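Local structure of 4-alpha-glucanotransferase (6M6T) at residues A[5-17]-A[36-49]. The protein is an amylomaltase, or disproportionating enzyme, of the 4-alpha-glucanotransferase family, built around a parallel TIM-type barrel. Sequence-based numbering, arbitrary orientation.
Sequences RASGVLMHITSLP and LVETDQKFWQILPL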
# COMPACT_ATOMS: atom_id res chain seq x y z
N ARG A 5 21.83 11.70 4.34
CA ARG A 5 20.62 11.61 5.14
C ARG A 5 19.47 12.33 4.45
O ARG A 5 19.66 13.12 3.53
CB ARG A 5 20.84 12.19 6.53
CG ARG A 5 21.56 11.26 7.50
CD ARG A 5 22.25 12.04 8.62
NE ARG A 5 21.31 12.58 9.60
CZ ARG A 5 21.04 11.99 10.76
NH1 ARG A 5 21.66 10.86 11.06
NH2 ARG A 5 20.17 12.53 11.60
N ALA A 6 18.25 12.00 4.88
CA ALA A 6 17.03 12.46 4.23
C ALA A 6 15.84 12.12 5.12
O ALA A 6 15.97 11.45 6.15
CB ALA A 6 16.85 11.84 2.84
N SER A 7 14.66 12.60 4.71
CA SER A 7 13.44 12.35 5.45
C SER A 7 12.27 12.39 4.48
O SER A 7 12.40 12.77 3.31
CB SER A 7 13.22 13.36 6.58
OG SER A 7 12.32 14.37 6.19
N GLY A 8 11.12 11.94 4.98
CA GLY A 8 9.95 11.83 4.14
C GLY A 8 8.71 11.74 4.99
O GLY A 8 8.77 11.63 6.21
N VAL A 9 7.57 11.78 4.31
CA VAL A 9 6.27 11.83 4.97
C VAL A 9 5.47 10.62 4.51
O VAL A 9 5.55 10.22 3.35
CB VAL A 9 5.57 13.18 4.67
CG1 VAL A 9 4.09 13.16 4.99
CG2 VAL A 9 6.24 14.29 5.48
N LEU A 10 4.72 10.03 5.45
CA LEU A 10 3.92 8.83 5.19
C LEU A 10 2.44 9.23 5.12
O LEU A 10 1.77 9.42 6.14
CB LEU A 10 4.15 7.76 6.26
CG LEU A 10 3.28 6.52 6.08
CD1 LEU A 10 3.85 5.59 5.01
CD2 LEU A 10 3.13 5.79 7.38
N MET A 11 1.94 9.33 3.89
CA MET A 11 0.55 9.70 3.66
C MET A 11 0.03 9.04 2.40
O MET A 11 0.53 9.30 1.30
CB MET A 11 0.37 11.20 3.54
CG MET A 11 -0.86 11.65 4.22
SD MET A 11 -1.43 13.20 3.57
CE MET A 11 -2.83 13.30 4.64
N HIS A 12 -1.02 8.25 2.53
CA HIS A 12 -1.57 7.61 1.36
C HIS A 12 -2.39 8.61 0.56
O HIS A 12 -3.01 9.53 1.11
CB HIS A 12 -2.43 6.42 1.75
CG HIS A 12 -2.71 5.49 0.61
ND1 HIS A 12 -3.70 4.54 0.66
CD2 HIS A 12 -2.13 5.39 -0.61
CE1 HIS A 12 -3.71 3.87 -0.48
NE2 HIS A 12 -2.77 4.37 -1.27
N ILE A 13 -2.40 8.41 -0.76
CA ILE A 13 -3.25 9.15 -1.67
C ILE A 13 -4.68 9.25 -1.16
O ILE A 13 -5.39 10.21 -1.46
CB ILE A 13 -3.20 8.49 -3.05
CG1 ILE A 13 -1.76 8.10 -3.39
CG2 ILE A 13 -3.84 9.39 -4.11
CD1 ILE A 13 -0.95 9.19 -3.97
N THR A 14 -5.14 8.28 -0.37
CA THR A 14 -6.54 8.36 0.06
C THR A 14 -6.73 9.48 1.08
O THR A 14 -7.79 10.10 1.12
CB THR A 14 -7.03 7.00 0.61
OG1 THR A 14 -6.64 6.81 1.97
CG2 THR A 14 -6.50 5.88 -0.22
N SER A 15 -5.70 9.80 1.86
CA SER A 15 -5.86 10.75 2.96
C SER A 15 -5.77 12.21 2.52
O SER A 15 -6.06 13.10 3.33
CB SER A 15 -4.81 10.48 4.05
OG SER A 15 -4.63 9.10 4.27
N LEU A 16 -5.39 12.48 1.27
CA LEU A 16 -5.45 13.83 0.72
C LEU A 16 -6.85 14.39 0.91
O LEU A 16 -7.80 13.62 1.08
CB LEU A 16 -5.07 13.81 -0.76
CG LEU A 16 -3.59 13.90 -1.17
CD1 LEU A 16 -2.67 13.00 -0.35
CD2 LEU A 16 -3.49 13.54 -2.63
N PRO A 17 -7.10 15.71 0.88
CA PRO A 17 -8.43 16.23 0.99
C PRO A 17 -9.02 16.45 -0.41
O PRO A 17 -8.31 16.30 -1.38
CB PRO A 17 -8.24 17.57 1.69
CG PRO A 17 -6.75 17.75 1.77
CD PRO A 17 -6.15 16.79 0.79
N LEU A 36 5.95 19.21 0.27
CA LEU A 36 7.14 18.43 0.59
C LEU A 36 8.40 19.18 0.20
O LEU A 36 9.40 19.14 0.93
CB LEU A 36 7.08 17.05 -0.09
CG LEU A 36 5.97 16.14 0.44
CD1 LEU A 36 6.03 14.69 -0.13
CD2 LEU A 36 6.02 16.14 1.94
N VAL A 37 8.37 19.90 -0.92
CA VAL A 37 9.52 20.72 -1.31
C VAL A 37 9.64 21.99 -0.48
O VAL A 37 10.74 22.56 -0.39
CB VAL A 37 9.54 21.13 -2.79
CG1 VAL A 37 9.21 19.93 -3.69
CG2 VAL A 37 8.62 22.32 -3.06
N GLU A 38 8.54 22.47 0.11
CA GLU A 38 8.66 23.58 1.05
C GLU A 38 9.53 23.20 2.24
O GLU A 38 10.39 23.98 2.66
CB GLU A 38 7.29 23.99 1.57
CG GLU A 38 6.45 24.79 0.65
CD GLU A 38 5.20 25.20 1.37
OE1 GLU A 38 4.10 24.68 1.05
OE2 GLU A 38 5.33 26.03 2.30
N THR A 39 9.29 22.03 2.80
CA THR A 39 9.91 21.56 4.04
C THR A 39 11.20 20.77 3.80
O THR A 39 11.74 20.19 4.74
CB THR A 39 8.90 20.73 4.83
OG1 THR A 39 8.29 19.77 3.95
CG2 THR A 39 7.79 21.63 5.38
N ASP A 40 11.68 20.74 2.55
CA ASP A 40 12.93 20.09 2.17
C ASP A 40 12.90 18.59 2.48
O ASP A 40 13.90 17.99 2.88
CB ASP A 40 14.11 20.78 2.84
CG ASP A 40 13.97 22.30 2.81
OD1 ASP A 40 14.06 22.90 1.71
OD2 ASP A 40 13.71 22.88 3.90
N GLN A 41 11.74 17.98 2.24
CA GLN A 41 11.59 16.54 2.34
C GLN A 41 12.21 15.87 1.12
O GLN A 41 12.45 16.49 0.08
CB GLN A 41 10.13 16.15 2.46
CG GLN A 41 9.45 16.67 3.71
CD GLN A 41 10.21 16.34 4.98
OE1 GLN A 41 10.12 15.23 5.51
NE2 GLN A 41 10.96 17.31 5.48
N LYS A 42 12.49 14.59 1.26
CA LYS A 42 12.98 13.78 0.15
C LYS A 42 11.95 12.79 -0.34
O LYS A 42 11.83 12.58 -1.55
CB LYS A 42 14.26 13.04 0.56
CG LYS A 42 14.84 12.16 -0.53
CD LYS A 42 16.00 12.81 -1.22
CE LYS A 42 16.68 11.83 -2.18
NZ LYS A 42 16.99 10.58 -1.45
N PHE A 43 11.15 12.21 0.56
CA PHE A 43 10.33 11.06 0.22
C PHE A 43 8.86 11.31 0.55
O PHE A 43 8.53 11.94 1.56
CB PHE A 43 10.82 9.79 0.95
CG PHE A 43 12.20 9.37 0.55
CD1 PHE A 43 12.49 9.04 -0.76
CD2 PHE A 43 13.22 9.34 1.48
CE1 PHE A 43 13.78 8.67 -1.14
CE2 PHE A 43 14.51 8.98 1.11
CZ PHE A 43 14.79 8.65 -0.19
N TRP A 44 8.00 10.77 -0.32
CA TRP A 44 6.57 10.58 -0.07
C TRP A 44 6.36 9.07 -0.08
O TRP A 44 6.53 8.43 -1.13
CB TRP A 44 5.71 11.26 -1.15
CG TRP A 44 4.24 11.25 -0.87
CD1 TRP A 44 3.62 10.66 0.18
CD2 TRP A 44 3.20 11.89 -1.64
NE1 TRP A 44 2.26 10.87 0.11
CE2 TRP A 44 1.98 11.63 -0.99
CE3 TRP A 44 3.18 12.66 -2.81
CZ2 TRP A 44 0.76 12.11 -1.46
CZ3 TRP A 44 1.97 13.11 -3.29
CH2 TRP A 44 0.77 12.83 -2.62
N GLN A 45 6.02 8.49 1.07
CA GLN A 45 5.62 7.09 1.12
C GLN A 45 4.10 7.00 1.06
O GLN A 45 3.39 7.61 1.88
CB GLN A 45 6.13 6.39 2.38
CG GLN A 45 5.91 4.86 2.36
CD GLN A 45 6.79 4.11 3.37
OE1 GLN A 45 7.61 4.70 4.08
NE2 GLN A 45 6.61 2.81 3.43
N ILE A 46 3.60 6.25 0.08
CA ILE A 46 2.18 5.95 -0.02
C ILE A 46 1.95 4.48 0.32
O ILE A 46 2.90 3.70 0.52
CB ILE A 46 1.62 6.31 -1.42
CG1 ILE A 46 2.46 5.61 -2.50
CG2 ILE A 46 1.64 7.82 -1.65
CD1 ILE A 46 1.72 5.29 -3.76
N LEU A 47 0.67 4.09 0.41
CA LEU A 47 0.25 2.70 0.52
C LEU A 47 0.22 2.11 -0.89
O LEU A 47 0.69 2.73 -1.85
CB LEU A 47 -1.07 2.63 1.27
CG LEU A 47 -1.04 3.16 2.71
CD1 LEU A 47 -2.03 2.39 3.55
CD2 LEU A 47 0.33 3.11 3.36
N PRO A 48 -0.20 0.85 -1.07
CA PRO A 48 -0.28 0.34 -2.44
C PRO A 48 -1.40 1.01 -3.21
O PRO A 48 -2.42 1.42 -2.66
CB PRO A 48 -0.55 -1.16 -2.25
CG PRO A 48 -0.14 -1.46 -0.89
CD PRO A 48 -0.45 -0.24 -0.10
N LEU A 49 -1.18 1.14 -4.51
CA LEU A 49 -2.18 1.72 -5.39
C LEU A 49 -3.09 0.67 -6.01
O LEU A 49 -3.74 0.94 -7.03
CB LEU A 49 -1.48 2.54 -6.47
CG LEU A 49 -0.54 3.58 -5.86
CD1 LEU A 49 -0.01 4.49 -6.94
CD2 LEU A 49 -1.27 4.36 -4.74
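H12 meets L47 where segments 5-17 and 36-49 run on past their paired strands: L47 CB lies over one face of the imidazole, and L49 CD2 comes to its edge, near the ring plane. With CG anti to the backbone N (chi1 -164°), the flat ring is carried across the L47 side chain at about a right angle, a broad surface suited to aliphatic packing. W44 supplies the other large group, a flat indole for the layer between the sheet and helix 27-38. Its NE1 donates to M11 O at 2.6 Å, in the carbonyl plane on a lone pair, giving the M11 carbonyl, just past the strand, a partner and helping fix the ring, although M11 O lies 19° out of the indole plane. At the indole edge L16 CD1 approaches CZ2 to 3.7 Å, while F32 of helix 27-38 meets the same ring. V9 points to this helix-facing side too, its compact branch CG2 resting 4.0 Å from L36 CD2. Both its backbone groups turn to strand 43-45, V9 N donating to F43 O and V9 O accepting from Q45 N, each at 2.9 Å; M11 N to Q45 O continues the ladder. G8, having no side chain, puts no CB in the way of F43 CB, and the CA atoms come to 4.0 Å. Strand 6-10, helix 27-38 and strand 43-45 thus form a beta-alpha-beta crossover, the repeating element of a TIM barrel.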